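Local coordinates for protein ORF10 (Moritella marina, PDB 6RIW) that probably helps build polyunsaturated fatty acids, this piece being the ketosynthase–chain length factor didomain of a larger synthase, expected to form new carbon–carbon bonds during chain elongation, at residues Q554-Q559 with V693-S698. Residues are numbered along the deposited sequence; the frame is centred on the assembly and turned at random.
Sequences QLMMMQ and VDLSGS
Met556 meets both Val693 and Leu695, and its course from CB outward is a worked example of how a flexible thioether chain fits a helix to the end of a strand. Its CB lies 4.4 Å from Val693 CG2, a loose apolar contact. CG sets off anti to the carbonyl carbon (chi1 -69°), passing over the Leu695 methyls, and SD stands farther from them. Bends at chi2 (-91°) and chi3 (-69°) then turn the tip back, so that CE comes to 4.0 Å from Leu695 CD2, one methyl against another at the ends of two crossing side chains.

Val693 divides its methyls between successive helix residues. While CG2 faces Met556, CG1 reaches Met557 CB at 4.0 Å, close to where the backbones come nearest, with 5.9 Å between Met557 CA and Val693 CA. Beyond CB, Met557 turns away from Val693 toward Met645 and Ile649 of helix 642-653. No hydrogen bond links the two segments; the join is buried, wholly apolar and modest in extent.

Just past the strand, Leu695 centres an inverse gamma turn and opens a type I turn to Ser698, which N-caps helix 699-706. Within the second ketosynthase-like unit, consistent with the chain length factor, helix 552-567 thus packs against the end of strand 687-694, a helix-on-sheet layer of the thiolase fold. That strand runs parallel to 576-581 and antiparallel to 741-752, whose Ala745 touches both Met556 and Val693, while Leu533 of strand 532-536 also packs on Met556.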
ATOM      1  N   GLN A 554       2.194 -10.122   8.016  1.00 13.20           N
ATOM      2  CA  GLN A 554       1.937  -9.249   9.157  1.00 15.62           C
ATOM      3  C   GLN A 554       2.616  -9.763  10.424  1.00 17.88           C
ATOM      4  O   GLN A 554       3.178  -8.974  11.188  1.00 17.38           O
ATOM      5  CB  GLN A 554       0.430  -9.088   9.352  1.00 17.44           C
ATOM      6  CG  GLN A 554      -0.223  -8.371   8.146  1.00 18.28           C
ATOM      7  CD  GLN A 554      -1.417  -7.482   8.524  1.00 18.30           C
ATOM      8  OE1 GLN A 554      -1.950  -7.558   9.640  1.00 20.79           O
ATOM      9  NE2 GLN A 554      -1.843  -6.630   7.578  1.00 17.19           N
ATOM     10  N   LEU A 555       2.619 -11.080  10.647  1.00 14.50           N
ATOM     11  CA  LEU A 555       3.260 -11.600  11.857  1.00 17.55           C
ATOM     12  C   LEU A 555       4.763 -11.335  11.850  1.00 17.07           C
ATOM     13  O   LEU A 555       5.344 -10.975  12.880  1.00 17.14           O
ATOM     14  CB  LEU A 555       2.994 -13.100  11.982  1.00 18.03           C
ATOM     15  CG  LEU A 555       1.520 -13.427  12.211  1.00 19.40           C
ATOM     16  CD1 LEU A 555       1.261 -14.900  12.007  1.00 22.94           C
ATOM     17  CD2 LEU A 555       1.119 -12.993  13.598  1.00 25.95           C
ATOM     18  N   MET A 556       5.411 -11.537  10.699  1.00 16.26           N
ATOM     19  CA  MET A 556       6.848 -11.288  10.604  1.00 15.02           C
ATOM     20  C   MET A 556       7.179  -9.835  10.890  1.00 18.06           C
ATOM     21  O   MET A 556       8.151  -9.551  11.603  1.00 17.27           O
ATOM     22  CB  MET A 556       7.378 -11.664   9.223  1.00 19.06           C
ATOM     23  CG  MET A 556       7.363 -13.133   8.940  1.00 23.62           C
ATOM     24  SD  MET A 556       8.916 -13.900   9.422  1.00 35.76           S
ATOM     25  CE  MET A 556      10.040 -13.202   8.213  1.00 20.83           C
ATOM     26  N   MET A 557       6.407  -8.900  10.309  1.00 17.11           N
ATOM     27  CA  MET A 557       6.653  -7.477  10.534  1.00 15.11           C
ATOM     28  C   MET A 557       6.445  -7.121  12.001  1.00 16.01           C
ATOM     29  O   MET A 557       7.211  -6.342  12.585  1.00 15.58           O
ATOM     30  CB  MET A 557       5.726  -6.628   9.649  1.00 14.51           C
ATOM     31  CG  MET A 557       5.697  -5.133  10.031  1.00 18.30           C
ATOM     32  SD  MET A 557       4.372  -4.729  11.224  1.00 24.28           S
ATOM     33  CE  MET A 557       4.973  -3.172  11.884  1.00 20.29           C
ATOM     34  N   MET A 558       5.413  -7.683  12.614  1.00 13.58           N
ATOM     35  CA  MET A 558       5.096  -7.320  13.992  1.00 16.39           C
ATOM     36  C   MET A 558       6.202  -7.757  14.937  1.00 15.71           C
ATOM     37  O   MET A 558       6.563  -7.024  15.866  1.00 15.11           O
ATOM     38  CB  MET A 558       3.764  -7.950  14.397  1.00 16.53           C
ATOM     39  CG  MET A 558       2.564  -7.256  13.767  1.00 20.10           C
ATOM     40  SD  MET A 558       1.207  -8.438  13.644  1.00 31.05           S
ATOM     41  CE  MET A 558       0.668  -8.400  15.344  1.00 26.34           C
ATOM     42  N   GLN A 559       6.743  -8.959  14.722  1.00 16.07           N
ATOM     43  CA  GLN A 559       7.789  -9.471  15.602  1.00 16.12           C
ATOM     44  C   GLN A 559       9.064  -8.635  15.510  1.00 17.57           C
ATOM     45  O   GLN A 559       9.652  -8.285  16.540  1.00 16.66           O
ATOM     46  CB  GLN A 559       8.086 -10.931  15.275  1.00 20.21           C
ATOM     47  CG  GLN A 559       9.048 -11.585  16.220  1.00 24.74           C
ATOM     48  CD  GLN A 559       8.913 -13.094  16.200  1.00 32.35           C
ATOM     49  OE1 GLN A 559       9.306 -13.745  15.232  1.00 34.41           O
ATOM     50  NE2 GLN A 559       8.330 -13.653  17.263  1.00 33.20           N
ATOM     51  N   VAL A 693       9.031  -5.610   5.191  1.00 10.36           N
ATOM     52  CA  VAL A 693       8.764  -7.037   5.051  1.00  9.05           C
ATOM     53  C   VAL A 693       8.499  -7.337   3.586  1.00 10.78           C
ATOM     54  O   VAL A 693       7.791  -6.591   2.898  1.00 10.84           O
ATOM     55  CB  VAL A 693       7.591  -7.499   5.942  1.00 10.71           C
ATOM     56  CG1 VAL A 693       6.326  -6.686   5.671  1.00 12.01           C
ATOM     57  CG2 VAL A 693       7.318  -8.993   5.758  1.00 11.52           C
ATOM     58  N   ASP A 694       9.097  -8.417   3.105  1.00 11.76           N
ATOM     59  CA  ASP A 694       8.725  -8.969   1.808  1.00 13.42           C
ATOM     60  C   ASP A 694       8.956 -10.467   1.901  1.00 12.01           C
ATOM     61  O   ASP A 694      10.100 -10.930   2.010  1.00 12.27           O
ATOM     62  CB  ASP A 694       9.534  -8.353   0.661  1.00 12.22           C
ATOM     63  CG  ASP A 694       8.861  -8.563  -0.696  1.00 15.17           C
ATOM     64  OD1 ASP A 694       7.994  -9.479  -0.786  1.00 16.18           O
ATOM     65  OD2 ASP A 694       9.169  -7.816  -1.655  1.00 13.65           O
ATOM     66  N   LEU A 695       7.880 -11.230   1.861  1.00 10.89           N
ATOM     67  CA  LEU A 695       8.042 -12.682   1.810  1.00 11.66           C
ATOM     68  C   LEU A 695       8.212 -13.088   0.344  1.00 12.39           C
ATOM     69  O   LEU A 695       7.384 -13.762  -0.272  1.00 14.70           O
ATOM     70  CB  LEU A 695       6.880 -13.360   2.526  1.00 15.97           C
ATOM     71  CG  LEU A 695       6.811 -12.837   3.979  1.00 17.20           C
ATOM     72  CD1 LEU A 695       5.778 -13.589   4.811  1.00 16.61           C
ATOM     73  CD2 LEU A 695       8.182 -12.910   4.669  1.00 14.37           C
ATOM     74  N   SER A 696       9.350 -12.653  -0.210  1.00 10.15           N
ATOM     75  CA  SER A 696       9.645 -12.726  -1.639  1.00 11.34           C
ATOM     76  C   SER A 696      10.180 -14.092  -2.083  1.00 11.84           C
ATOM     77  O   SER A 696      10.723 -14.186  -3.187  1.00 13.41           O
ATOM     78  CB  SER A 696      10.638 -11.627  -2.031  1.00 13.46           C
ATOM     79  OG  SER A 696      11.591 -11.384  -1.002  1.00 16.78           O
ATOM     80  N   GLY A 697      10.048 -15.126  -1.259  1.00 11.15           N
ATOM     81  CA  GLY A 697      10.297 -16.477  -1.718  1.00 11.23           C
ATOM     82  C   GLY A 697       9.055 -17.190  -2.210  1.00 11.48           C
ATOM     83  O   GLY A 697       9.130 -18.376  -2.529  1.00 12.76           O
ATOM     84  N   SER A 698       7.908 -16.510  -2.289  1.00 12.28           N
ATOM     85  CA  SER A 698       6.680 -17.141  -2.789  1.00 11.33           C
ATOM     86  C   SER A 698       6.819 -17.528  -4.259  1.00 10.21           C
ATOM     87  O   SER A 698       7.607 -16.951  -5.005  1.00 10.02           O
ATOM     88  CB  SER A 698       5.488 -16.189  -2.647  1.00 12.16           C
ATOM     89  OG  SER A 698       5.752 -14.997  -3.374  1.00 13.01           O
TER